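Local coordinates for dihydroxyacetone kinase (Citrobacter freundii, PDB 1UN8), which catalyses the ATP-dependent phosphorylation of dihydroxyacetone to dihydroxyacetone phosphate, using a divalent metal cation, in the oxidative branch of glycerol fermentation, at residues 107-112 with 217-222; 139-144 with 187-192; 151-156 with 255-260. All coordinates share one frame; numbering follows the deposited sequence.

Contact 1 of 3, residues 107-112 with 217-222; sequences IVKNYT and MGIHGE
The phenol ring of Tyr111 and the imidazole of His220 meet tip to tip, an edge-to-face pair in which the histidine supplies the edge and the tyrosine the face. Tyr111 sits at the N-cap position of helix 112-127, and its CB bond points toward the 217-222 loop. CG lies anti to the carbonyl carbon, chi1 -58°, beside the backbone N, and the ring beyond it faces the loop. Tyr111 CD1 is 4.1 Å from His220 CE1, and Tyr111 CE2 lies 3.7 Å from Glu222 OE1, in a carboxylate turned only 21° from the phenol plane. Further out, Tyr111 CZ is 3.9 Å from CE1 of His220, the atom that stands over the ring centre; the two ring planes are at 90°. The tyrosine thereby lies beside the substrate site of the DhaK part: it touches His220, the active-site residue that forms the tele-hemiaminal intermediate, and Lys109 nearby is a substrate-binding residue. At the tip, Tyr111 OH lies 3.7 Å from Ile219 CG1 and is hydrogen-bonded to the carbonyl of Gly151. A water also donates to it and accepts from Ile219 N at 3.0 Å, so the hydroxyl holds the Gly151 carbonyl directly and reaches Ile219 N through the water.

Glu222 holds the histidine by two bonds. Glu222 OE1 accepts from His220 ND1 at 2.8 Å, almost in the imidazole plane, while OE2 accepts from the backbone N of His220, a residue of the type I turn Gly218-Gly221; both oxygens are met on the syn side, somewhat out of the carboxylate plane. Ile219 CG1 covers one face of the imidazole, toward its rim, and Ile219 CD1 lies 4.0 Å from Lys109 CE, whose NZ bonds His65.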
ATOM      1  N   ILE A 107      -3.815  25.429   5.099  1.00 40.61           N
ATOM      2  CA  ILE A 107      -4.765  24.598   4.377  1.00 40.50           C
ATOM      3  C   ILE A 107      -5.237  23.545   5.392  1.00 42.18           C
ATOM      4  O   ILE A 107      -4.463  22.662   5.808  1.00 42.02           O
ATOM      5  CB  ILE A 107      -4.109  23.902   3.178  1.00 42.28           C
ATOM      6  CG1 ILE A 107      -3.500  24.957   2.237  1.00 41.52           C
ATOM      7  CG2 ILE A 107      -5.160  23.024   2.447  1.00 40.30           C
ATOM      8  CD1 ILE A 107      -4.034  24.938   0.832  1.00 41.02           C
ATOM      9  N   VAL A 108      -6.502  23.635   5.795  1.00 42.02           N
ATOM     10  CA  VAL A 108      -7.044  22.717   6.792  1.00 42.26           C
ATOM     11  C   VAL A 108      -8.197  21.822   6.335  1.00 41.28           C
ATOM     12  O   VAL A 108      -9.176  22.302   5.768  1.00 40.82           O
ATOM     13  CB  VAL A 108      -7.512  23.503   8.028  1.00 43.86           C
ATOM     14  CG1 VAL A 108      -8.086  22.563   9.070  1.00 44.66           C
ATOM     15  CG2 VAL A 108      -6.340  24.273   8.602  1.00 47.57           C
ATOM     16  N   LYS A 109      -8.078  20.521   6.603  1.00 41.23           N
ATOM     17  CA  LYS A 109      -9.130  19.563   6.251  1.00 39.38           C
ATOM     18  C   LYS A 109     -10.301  19.844   7.195  1.00 38.75           C
ATOM     19  O   LYS A 109     -10.095  20.191   8.354  1.00 37.62           O
ATOM     20  CB  LYS A 109      -8.622  18.121   6.399  1.00 38.48           C
ATOM     21  CG  LYS A 109      -7.511  17.765   5.409  1.00 36.28           C
ATOM     22  CD  LYS A 109      -7.180  16.263   5.386  1.00 37.90           C
ATOM     23  CE  LYS A 109      -6.763  15.727   6.752  1.00 37.05           C
ATOM     24  NZ  LYS A 109      -5.648  16.486   7.370  1.00 37.22           N
ATOM     25  N   ASN A 110     -11.524  19.712   6.698  1.00 39.26           N
ATOM     26  CA  ASN A 110     -12.703  20.019   7.507  1.00 39.68           C
ATOM     27  C   ASN A 110     -12.971  19.116   8.710  1.00 39.14           C
ATOM     28  O   ASN A 110     -13.686  18.128   8.608  1.00 40.79           O
ATOM     29  CB  ASN A 110     -13.948  20.051   6.618  1.00 40.81           C
ATOM     30  CG  ASN A 110     -15.019  20.989   7.147  1.00 41.94           C
ATOM     31  OD1 ASN A 110     -14.934  21.469   8.278  1.00 42.90           O
ATOM     32  ND2 ASN A 110     -16.039  21.255   6.325  1.00 41.19           N
ATOM     33  N   TYR A 111     -12.384  19.461   9.845  1.00 39.01           N
ATOM     34  CA  TYR A 111     -12.590  18.726  11.088  1.00 39.67           C
ATOM     35  C   TYR A 111     -12.463  19.744  12.218  1.00 41.54           C
ATOM     36  O   TYR A 111     -11.514  20.531  12.247  1.00 41.49           O
ATOM     37  CB  TYR A 111     -11.635  17.533  11.170  1.00 38.75           C
ATOM     38  CG  TYR A 111     -11.761  16.567  10.012  1.00 37.30           C
ATOM     39  CD1 TYR A 111     -10.845  16.586   8.969  1.00 35.69           C
ATOM     40  CD2 TYR A 111     -12.789  15.640   9.961  1.00 34.21           C
ATOM     41  CE1 TYR A 111     -10.952  15.707   7.907  1.00 35.63           C
ATOM     42  CE2 TYR A 111     -12.906  14.756   8.905  1.00 32.57           C
ATOM     43  CZ  TYR A 111     -11.985  14.794   7.880  1.00 32.75           C
ATOM     44  OH  TYR A 111     -12.097  13.917   6.827  1.00 31.45           O
ATOM     45  N   THR A 112     -13.426  19.735  13.135  1.00 42.35           N
ATOM     46  CA  THR A 112     -13.436  20.667  14.259  1.00 43.19           C
ATOM     47  C   THR A 112     -12.079  20.868  14.926  1.00 41.71           C
ATOM     48  O   THR A 112     -11.606  21.991  15.059  1.00 41.22           O
ATOM     49  CB  THR A 112     -14.427  20.216  15.331  1.00 44.03           C
ATOM     50  OG1 THR A 112     -15.711  20.048  14.730  1.00 47.36           O
ATOM     51  CG2 THR A 112     -14.532  21.263  16.440  1.00 44.28           C
ATOM     52  N   MET A 217     -16.984   5.833   4.285  1.00 37.41           N
ATOM     53  CA  MET A 217     -16.299   5.683   5.568  1.00 37.57           C
ATOM     54  C   MET A 217     -15.221   6.782   5.639  1.00 37.81           C
ATOM     55  O   MET A 217     -14.463   6.997   4.680  1.00 37.29           O
ATOM     56  CB  MET A 217     -15.649   4.305   5.680  1.00 36.83           C
ATOM     57  CG  MET A 217     -15.019   4.053   7.037  1.00 40.78           C
ATOM     58  SD  MET A 217     -14.220   2.418   7.218  1.00 43.65           S
ATOM     59  CE  MET A 217     -15.705   1.352   7.352  1.00 43.81           C
ATOM     60  N   GLY A 218     -15.167   7.475   6.770  1.00 36.93           N
ATOM     61  CA  GLY A 218     -14.205   8.547   6.947  1.00 38.12           C
ATOM     62  C   GLY A 218     -12.761   8.112   7.082  1.00 38.71           C
ATOM     63  O   GLY A 218     -12.491   6.953   7.403  1.00 40.16           O
ATOM     64  N   ILE A 219     -11.831   9.044   6.846  1.00 38.36           N
ATOM     65  CA  ILE A 219     -10.409   8.741   6.938  1.00 38.22           C
ATOM     66  C   ILE A 219      -9.944   8.551   8.376  1.00 38.41           C
ATOM     67  O   ILE A 219      -8.769   8.291   8.628  1.00 38.85           O
ATOM     68  CB  ILE A 219      -9.555   9.825   6.264  1.00 37.65           C
ATOM     69  CG1 ILE A 219      -9.698  11.162   7.002  1.00 37.93           C
ATOM     70  CG2 ILE A 219      -9.960   9.939   4.809  1.00 36.25           C
ATOM     71  CD1 ILE A 219      -8.713  12.220   6.544  1.00 34.83           C
ATOM     72  N   HIS A 220     -10.868   8.699   9.318  1.00 37.99           N
ATOM     73  CA  HIS A 220     -10.550   8.476  10.721  1.00 39.45           C
ATOM     74  C   HIS A 220     -11.422   7.307  11.157  1.00 39.03           C
ATOM     75  O   HIS A 220     -11.512   6.984  12.330  1.00 39.42           O
ATOM     76  CB  HIS A 220     -10.839   9.721  11.570  1.00 39.62           C
ATOM     77  CG  HIS A 220     -10.015  10.914  11.187  1.00 41.37           C
ATOM     78  ND1 HIS A 220     -10.534  11.989  10.497  1.00 39.81           N
ATOM     79  CD2 HIS A 220      -8.692  11.168  11.339  1.00 39.83           C
ATOM     80  CE1 HIS A 220      -9.566  12.849  10.238  1.00 40.14           C
ATOM     81  NE2 HIS A 220      -8.438  12.375  10.738  1.00 38.56           N
ATOM     82  N   GLY A 221     -12.060   6.674  10.178  1.00 40.05           N
ATOM     83  CA  GLY A 221     -12.927   5.547  10.459  1.00 38.85           C
ATOM     84  C   GLY A 221     -14.355   5.954  10.752  1.00 39.45           C
ATOM     85  O   GLY A 221     -15.171   5.118  11.097  1.00 40.09           O
ATOM     86  N   GLU A 222     -14.664   7.235  10.607  1.00 39.49           N
ATOM     87  CA  GLU A 222     -16.014   7.724  10.866  1.00 40.81           C
ATOM     88  C   GLU A 222     -17.071   6.982  10.034  1.00 40.59           C
ATOM     89  O   GLU A 222     -16.794   6.508   8.938  1.00 40.54           O
ATOM     90  CB  GLU A 222     -16.118   9.226  10.543  1.00 43.22           C
ATOM     91  CG  GLU A 222     -15.138  10.155  11.261  1.00 42.48           C
ATOM     92  CD  GLU A 222     -13.877  10.421  10.453  1.00 44.29           C
ATOM     93  OE1 GLU A 222     -13.298  11.524  10.612  1.00 42.82           O
ATOM     94  OE2 GLU A 222     -13.462   9.527   9.671  1.00 43.68           O
TER
HETATM   95  O   HOH W   1     -13.150  11.705   7.424  1.00 35.25           O

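Contact 2 of 3, residues 139-144 with 187-192; sequences DDISLP and FSLGVA
Asp140 and Ser188 lie side by side as the single backbone bridge between the 139-144 loop and strand 186-192. Two main-chain hydrogen bonds frame it: Ser188 N gives to Asp139 O at 2.9 Å, and Ile141 N gives to Ser188 O at 3.0 Å. Ser188 O also receives a CA-H contact from Asp140.

Polar side chains extend the join. Asp139 CG stands between its backbone N and carbonyl carbon, chi1 61°, and OD2 accepts from Ser188 OG, though the modelled separation is too short to be trusted in detail; the same hydroxyl also bonds Thr306 OG1 of strand 301-309, and Asp139 OD1 accepts from Ile152 N. In Asp140, OD1 takes Ser142 N from above the carboxylate plane, an Asx turn, and OD2 takes Ser142 OG on the syn side at 2.7 Å. A water that donates to Asp140 OD1 accepts from Gly190 N, carrying the link two residues beyond Ser188.

Apolar contacts flank these bonds. Ile141 crosses both Phe187 and Leu189 at about a right angle: Ile141 CG2 lies 4.0 Å from Phe187 CB, near the ring's edge, and Ile141 CG1 4.1 Å from Leu189 CB. Leu189 CD1 reaches Ser142 CB at 3.7 Å.

The order of donors and acceptors is that of a parallel bridge, by which the loop leaving strand 132-137 of one mixed sheet docks on strand 186-192 of the other, in the DhaK fold.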
ATOM      1  N   ASP A 139     -13.959  18.391   0.602  1.00 38.14           N
ATOM      2  CA  ASP A 139     -14.231  17.780  -0.690  1.00 39.37           C
ATOM      3  C   ASP A 139     -15.119  16.532  -0.732  1.00 38.55           C
ATOM      4  O   ASP A 139     -15.581  16.144  -1.802  1.00 38.71           O
ATOM      5  CB  ASP A 139     -12.897  17.493  -1.398  1.00 39.29           C
ATOM      6  CG  ASP A 139     -12.009  16.528  -0.621  1.00 41.66           C
ATOM      7  OD1 ASP A 139     -11.741  16.771   0.574  1.00 41.06           O
ATOM      8  OD2 ASP A 139     -11.571  15.521  -1.213  1.00 42.53           O
ATOM      9  N   ASP A 140     -15.367  15.906   0.413  1.00 38.78           N
ATOM     10  CA  ASP A 140     -16.201  14.706   0.451  1.00 40.37           C
ATOM     11  C   ASP A 140     -17.641  14.991   0.009  1.00 40.85           C
ATOM     12  O   ASP A 140     -18.234  15.985   0.422  1.00 41.71           O
ATOM     13  CB  ASP A 140     -16.178  14.119   1.868  1.00 40.89           C
ATOM     14  CG  ASP A 140     -17.000  12.845   2.001  1.00 41.36           C
ATOM     15  OD1 ASP A 140     -17.170  12.127   0.996  1.00 40.54           O
ATOM     16  OD2 ASP A 140     -17.465  12.559   3.126  1.00 42.42           O
ATOM     17  N   ILE A 141     -18.192  14.130  -0.846  1.00 39.52           N
ATOM     18  CA  ILE A 141     -19.565  14.305  -1.318  1.00 40.15           C
ATOM     19  C   ILE A 141     -20.484  13.182  -0.847  1.00 41.10           C
ATOM     20  O   ILE A 141     -21.649  13.110  -1.253  1.00 42.00           O
ATOM     21  CB  ILE A 141     -19.644  14.341  -2.864  1.00 39.27           C
ATOM     22  CG1 ILE A 141     -19.349  12.947  -3.436  1.00 40.74           C
ATOM     23  CG2 ILE A 141     -18.701  15.404  -3.414  1.00 38.79           C
ATOM     24  CD1 ILE A 141     -19.200  12.934  -4.951  1.00 40.30           C
ATOM     25  N   SER A 142     -19.967  12.303   0.000  1.00 41.45           N
ATOM     26  CA  SER A 142     -20.751  11.183   0.491  1.00 43.61           C
ATOM     27  C   SER A 142     -21.976  11.540   1.334  1.00 45.69           C
ATOM     28  O   SER A 142     -22.950  10.793   1.360  1.00 46.03           O
ATOM     29  CB  SER A 142     -19.865  10.239   1.300  1.00 43.05           C
ATOM     30  OG  SER A 142     -19.478  10.830   2.525  1.00 43.32           O
ATOM     31  N   LEU A 143     -21.924  12.678   2.019  1.00 48.06           N
ATOM     32  CA  LEU A 143     -23.011  13.101   2.901  1.00 49.78           C
ATOM     33  C   LEU A 143     -23.658  14.423   2.492  1.00 52.63           C
ATOM     34  O   LEU A 143     -23.380  15.468   3.073  1.00 54.73           O
ATOM     35  CB  LEU A 143     -22.473  13.203   4.327  1.00 46.15           C
ATOM     36  CG  LEU A 143     -21.864  11.879   4.800  1.00 47.17           C
ATOM     37  CD1 LEU A 143     -21.063  12.061   6.089  1.00 43.31           C
ATOM     38  CD2 LEU A 143     -22.992  10.873   4.988  1.00 47.02           C
ATOM     39  N   PRO A 144     -24.547  14.393   1.497  1.00 55.06           N
ATOM     40  CA  PRO A 144     -25.208  15.619   1.046  1.00 57.13           C
ATOM     41  C   PRO A 144     -25.847  16.433   2.167  1.00 59.70           C
ATOM     42  O   PRO A 144     -25.772  17.660   2.166  1.00 60.52           O
ATOM     43  CB  PRO A 144     -26.244  15.102   0.057  1.00 56.78           C
ATOM     44  CG  PRO A 144     -25.605  13.864  -0.477  1.00 56.16           C
ATOM     45  CD  PRO A 144     -25.038  13.224   0.752  1.00 54.74           C
ATOM     46  N   PHE A 187     -13.978  17.154  -5.950  1.00 43.50           N
ATOM     47  CA  PHE A 187     -15.009  16.273  -5.413  1.00 43.55           C
ATOM     48  C   PHE A 187     -14.448  14.868  -5.170  1.00 43.26           C
ATOM     49  O   PHE A 187     -13.855  14.246  -6.060  1.00 42.18           O
ATOM     50  CB  PHE A 187     -16.198  16.219  -6.380  1.00 44.72           C
ATOM     51  CG  PHE A 187     -16.660  17.581  -6.846  1.00 45.67           C
ATOM     52  CD1 PHE A 187     -15.974  18.258  -7.853  1.00 44.36           C
ATOM     53  CD2 PHE A 187     -17.731  18.218  -6.222  1.00 45.41           C
ATOM     54  CE1 PHE A 187     -16.339  19.543  -8.226  1.00 44.94           C
ATOM     55  CE2 PHE A 187     -18.104  19.507  -6.591  1.00 45.51           C
ATOM     56  CZ  PHE A 187     -17.407  20.170  -7.592  1.00 45.27           C
ATOM     57  N   SER A 188     -14.629  14.371  -3.953  1.00 42.36           N
ATOM     58  CA  SER A 188     -14.121  13.052  -3.609  1.00 41.06           C
ATOM     59  C   SER A 188     -15.179  12.149  -2.984  1.00 40.34           C
ATOM     60  O   SER A 188     -16.100  12.619  -2.311  1.00 39.50           O
ATOM     61  CB  SER A 188     -12.948  13.188  -2.645  1.00 38.82           C
ATOM     62  OG  SER A 188     -11.988  14.088  -3.155  1.00 38.93           O
ATOM     63  N   LEU A 189     -15.031  10.852  -3.226  1.00 38.50           N
ATOM     64  CA  LEU A 189     -15.931   9.855  -2.678  1.00 37.49           C
ATOM     65  C   LEU A 189     -15.125   8.606  -2.348  1.00 36.68           C
ATOM     66  O   LEU A 189     -14.400   8.083  -3.186  1.00 37.05           O
ATOM     67  CB  LEU A 189     -17.034   9.512  -3.680  1.00 38.42           C
ATOM     68  CG  LEU A 189     -18.048   8.463  -3.215  1.00 36.53           C
ATOM     69  CD1 LEU A 189     -18.646   8.896  -1.888  1.00 34.07           C
ATOM     70  CD2 LEU A 189     -19.127   8.278  -4.291  1.00 37.82           C
ATOM     71  N   GLY A 190     -15.249   8.131  -1.120  1.00 35.84           N
ATOM     72  CA  GLY A 190     -14.509   6.947  -0.723  1.00 36.55           C
ATOM     73  C   GLY A 190     -15.393   5.765  -0.375  1.00 38.04           C
ATOM     74  O   GLY A 190     -16.599   5.905  -0.138  1.00 37.34           O
ATOM     75  N   VAL A 191     -14.790   4.583  -0.352  1.00 38.41           N
ATOM     76  CA  VAL A 191     -15.521   3.373  -0.021  1.00 39.38           C
ATOM     77  C   VAL A 191     -14.538   2.448   0.667  1.00 40.52           C
ATOM     78  O   VAL A 191     -13.346   2.457   0.336  1.00 40.74           O
ATOM     79  CB  VAL A 191     -16.093   2.682  -1.289  1.00 40.15           C
ATOM     80  CG1 VAL A 191     -14.965   2.171  -2.170  1.00 39.42           C
ATOM     81  CG2 VAL A 191     -17.030   1.550  -0.886  1.00 37.94           C
ATOM     82  N   ALA A 192     -15.026   1.666   1.630  1.00 38.72           N
ATOM     83  CA  ALA A 192     -14.165   0.753   2.352  1.00 38.17           C
ATOM     84  C   ALA A 192     -14.847  -0.563   2.709  1.00 39.03           C
ATOM     85  O   ALA A 192     -16.061  -0.609   2.937  1.00 38.81           O
ATOM     86  CB  ALA A 192     -13.647   1.433   3.609  1.00 38.62           C
TER
HETATM   87  O   HOH W   2     -16.197   9.689   0.986  1.00 33.32           O

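Contact 3 of 3, residues 151-156 with 255-260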
ATOM      1  N   GLY A 151     -13.000  16.715   4.873  1.00 40.19           N
ATOM      2  CA  GLY A 151     -11.899  16.928   3.957  1.00 39.00           C
ATOM      3  C   GLY A 151     -11.098  15.637   3.882  1.00 39.62           C
ATOM      4  O   GLY A 151     -10.639  15.121   4.902  1.00 37.16           O
ATOM      5  N   ILE A 152     -10.942  15.116   2.666  1.00 39.66           N
ATOM      6  CA  ILE A 152     -10.200  13.885   2.452  1.00 38.29           C
ATOM      7  C   ILE A 152      -9.136  14.017   1.343  1.00 38.69           C
ATOM      8  O   ILE A 152      -8.577  15.081   1.148  1.00 40.96           O
ATOM      9  CB  ILE A 152     -11.191  12.726   2.154  1.00 38.96           C
ATOM     10  CG1 ILE A 152     -11.986  13.038   0.873  1.00 38.16           C
ATOM     11  CG2 ILE A 152     -12.137  12.528   3.372  1.00 36.15           C
ATOM     12  CD1 ILE A 152     -13.428  12.614   0.931  1.00 36.83           C
ATOM     13  N   ALA A 153      -8.889  12.946   0.603  1.00 37.46           N
ATOM     14  CA  ALA A 153      -7.861  12.925  -0.432  1.00 39.86           C
ATOM     15  C   ALA A 153      -7.685  14.166  -1.308  1.00 40.60           C
ATOM     16  O   ALA A 153      -6.562  14.610  -1.539  1.00 40.56           O
ATOM     17  CB  ALA A 153      -8.047  11.700  -1.315  1.00 39.23           C
ATOM     18  N   GLY A 154      -8.789  14.724  -1.793  1.00 40.97           N
ATOM     19  CA  GLY A 154      -8.710  15.890  -2.652  1.00 40.32           C
ATOM     20  C   GLY A 154      -7.876  17.026  -2.087  1.00 39.98           C
ATOM     21  O   GLY A 154      -7.341  17.844  -2.828  1.00 40.15           O
ATOM     22  N   THR A 155      -7.769  17.079  -0.768  1.00 38.98           N
ATOM     23  CA  THR A 155      -7.007  18.130  -0.126  1.00 39.30           C
ATOM     24  C   THR A 155      -5.639  18.335  -0.776  1.00 40.62           C
ATOM     25  O   THR A 155      -5.224  19.463  -0.998  1.00 42.67           O
ATOM     26  CB  THR A 155      -6.786  17.832   1.379  1.00 38.59           C
ATOM     27  OG1 THR A 155      -8.053  17.739   2.054  1.00 36.87           O
ATOM     28  CG2 THR A 155      -5.937  18.929   2.018  1.00 34.07           C
ATOM     29  N   ILE A 156      -4.941  17.255  -1.093  1.00 41.04           N
ATOM     30  CA  ILE A 156      -3.625  17.413  -1.681  1.00 41.77           C
ATOM     31  C   ILE A 156      -3.679  18.063  -3.055  1.00 42.12           C
ATOM     32  O   ILE A 156      -2.709  18.679  -3.489  1.00 42.55           O
ATOM     33  CB  ILE A 156      -2.857  16.073  -1.774  1.00 41.05           C
ATOM     34  CG1 ILE A 156      -3.611  15.103  -2.678  1.00 40.30           C
ATOM     35  CG2 ILE A 156      -2.605  15.516  -0.369  1.00 39.41           C
ATOM     36  CD1 ILE A 156      -2.683  14.290  -3.587  1.00 42.75           C
ATOM     37  N   ALA A 255      -9.420  15.594 -14.205  1.00 47.83           N
ATOM     38  CA  ALA A 255      -8.245  14.884 -13.730  1.00 45.64           C
ATOM     39  C   ALA A 255      -8.824  14.010 -12.603  1.00 44.35           C
ATOM     40  O   ALA A 255      -9.561  14.528 -11.765  1.00 42.62           O
ATOM     41  CB  ALA A 255      -7.169  15.822 -13.192  1.00 44.98           C
ATOM     42  N   VAL A 256      -8.515  12.723 -12.551  1.00 43.59           N
ATOM     43  CA  VAL A 256      -9.049  11.866 -11.500  1.00 42.23           C
ATOM     44  C   VAL A 256      -7.943  11.191 -10.706  1.00 41.59           C
ATOM     45  O   VAL A 256      -7.018  10.596 -11.275  1.00 38.92           O
ATOM     46  CB  VAL A 256      -9.987  10.776 -12.090  1.00 42.30           C
ATOM     47  CG1 VAL A 256     -10.350   9.741 -11.038  1.00 38.75           C
ATOM     48  CG2 VAL A 256     -11.241  11.429 -12.657  1.00 42.49           C
ATOM     49  N   MET A 257      -8.048  11.293  -9.385  1.00 39.73           N
ATOM     50  CA  MET A 257      -7.066  10.684  -8.511  1.00 40.41           C
ATOM     51  C   MET A 257      -7.616   9.422  -7.836  1.00 40.72           C
ATOM     52  O   MET A 257      -8.623   9.471  -7.122  1.00 40.89           O
ATOM     53  CB  MET A 257      -6.615  11.688  -7.454  1.00 40.36           C
ATOM     54  CG  MET A 257      -5.821  11.070  -6.320  1.00 40.56           C
ATOM     55  SD  MET A 257      -5.107  12.305  -5.211  1.00 41.08           S
ATOM     56  CE  MET A 257      -6.574  13.213  -4.717  1.00 40.06           C
ATOM     57  N   ILE A 258      -6.959   8.293  -8.088  1.00 39.50           N
ATOM     58  CA  ILE A 258      -7.337   7.008  -7.492  1.00 36.51           C
ATOM     59  C   ILE A 258      -6.407   6.793  -6.295  1.00 35.08           C
ATOM     60  O   ILE A 258      -5.231   6.460  -6.453  1.00 34.17           O
ATOM     61  CB  ILE A 258      -7.153   5.849  -8.492  1.00 37.26           C
ATOM     62  CG1 ILE A 258      -7.894   6.168  -9.790  1.00 36.58           C
ATOM     63  CG2 ILE A 258      -7.680   4.554  -7.906  1.00 33.90           C
ATOM     64  CD1 ILE A 258      -7.047   6.044 -11.035  1.00 36.67           C
ATOM     65  N   ASN A 259      -6.960   6.990  -5.109  1.00 34.39           N
ATOM     66  CA  ASN A 259      -6.245   6.893  -3.850  1.00 34.68           C
ATOM     67  C   ASN A 259      -6.525   5.611  -3.060  1.00 35.96           C
ATOM     68  O   ASN A 259      -7.673   5.214  -2.862  1.00 35.72           O
ATOM     69  CB  ASN A 259      -6.600   8.110  -2.992  1.00 33.59           C
ATOM     70  CG  ASN A 259      -5.947   8.077  -1.612  1.00 35.54           C
ATOM     71  OD1 ASN A 259      -4.719   8.079  -1.490  1.00 36.38           O
ATOM     72  ND2 ASN A 259      -6.773   8.060  -0.564  1.00 33.09           N
ATOM     73  N   ASN A 260      -5.460   4.977  -2.592  1.00 36.97           N
ATOM     74  CA  ASN A 260      -5.580   3.756  -1.819  1.00 37.41           C
ATOM     75  C   ASN A 260      -5.597   4.158  -0.350  1.00 37.33           C
ATOM     76  O   ASN A 260      -4.611   4.722   0.137  1.00 36.45           O
ATOM     77  CB  ASN A 260      -4.388   2.844  -2.085  1.00 36.72           C
ATOM     78  CG  ASN A 260      -4.551   1.482  -1.435  1.00 38.19           C
ATOM     79  OD1 ASN A 260      -5.167   1.357  -0.372  1.00 39.25           O
ATOM     80  ND2 ASN A 260      -3.990   0.455  -2.062  1.00 35.67           N
TER
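Met257 reaches out from strand 254-260 and crosses Ile156 obliquely, with its thioether laid against the chain leading into helix 155-167. Its chain is extended as far as SD, and Met257 SD lies 3.5 Å from Ile156 CD1. A bend at chi3, 56°, then turns the methyl CE of Met257 to Ala153, 3.5 Å from the carbonyl O and 4.0 Å from CB. Ile156 meets the sulfur with the CG1-CD1 branch, CG1 lying between backbone N and carbonyl carbon.

The second residue on this face of the strand, Asn259, brings its amide up to the same alanine: Asn259 ND2 is 3.9 Å from Ala153 CB. That is plain packing, since ND2 bonds Val295 O and Ser304 OG, and OD1 bonds Leu294 N. What results is a turn and the first part of a helix packed on the face of a mixed beta-sheet, where Ala153 also touches Ser304 and Thr306 of the neighbouring strand 301-309.

The chain entering the helix is shaped by a type I turn, Ile152 to Thr155. Ile152 O accepts twice from Thr155, from N at 2.9 Å and from OG1, the hydroxyl lying in the carbonyl plane, while Ile156 N bonds back to Ala153 O.

Overall arrangement
All three contacts lie in the DhaK part of the chain, their centres 10 to 13 Å apart. Along the chain the segments run 107-112, 139-144, 151-156, 187-192, 217-222, 255-260: contact 2 falls wholly between the two segments of contact 1, whereas contact 3 alternates with both. Strand 104-109 belongs to one mixed sheet, strands 186-192 and 254-260 to the other. Contacts 2 and 3 thus share a sheet, which the chain from strand 132-137 into helix 155-167 meets at two places. Contact 1 joins the two halves differently, consistent with a substrate site to which a strand of one sheet (Lys109) and a loop connecting strands of the other (His220) both contribute.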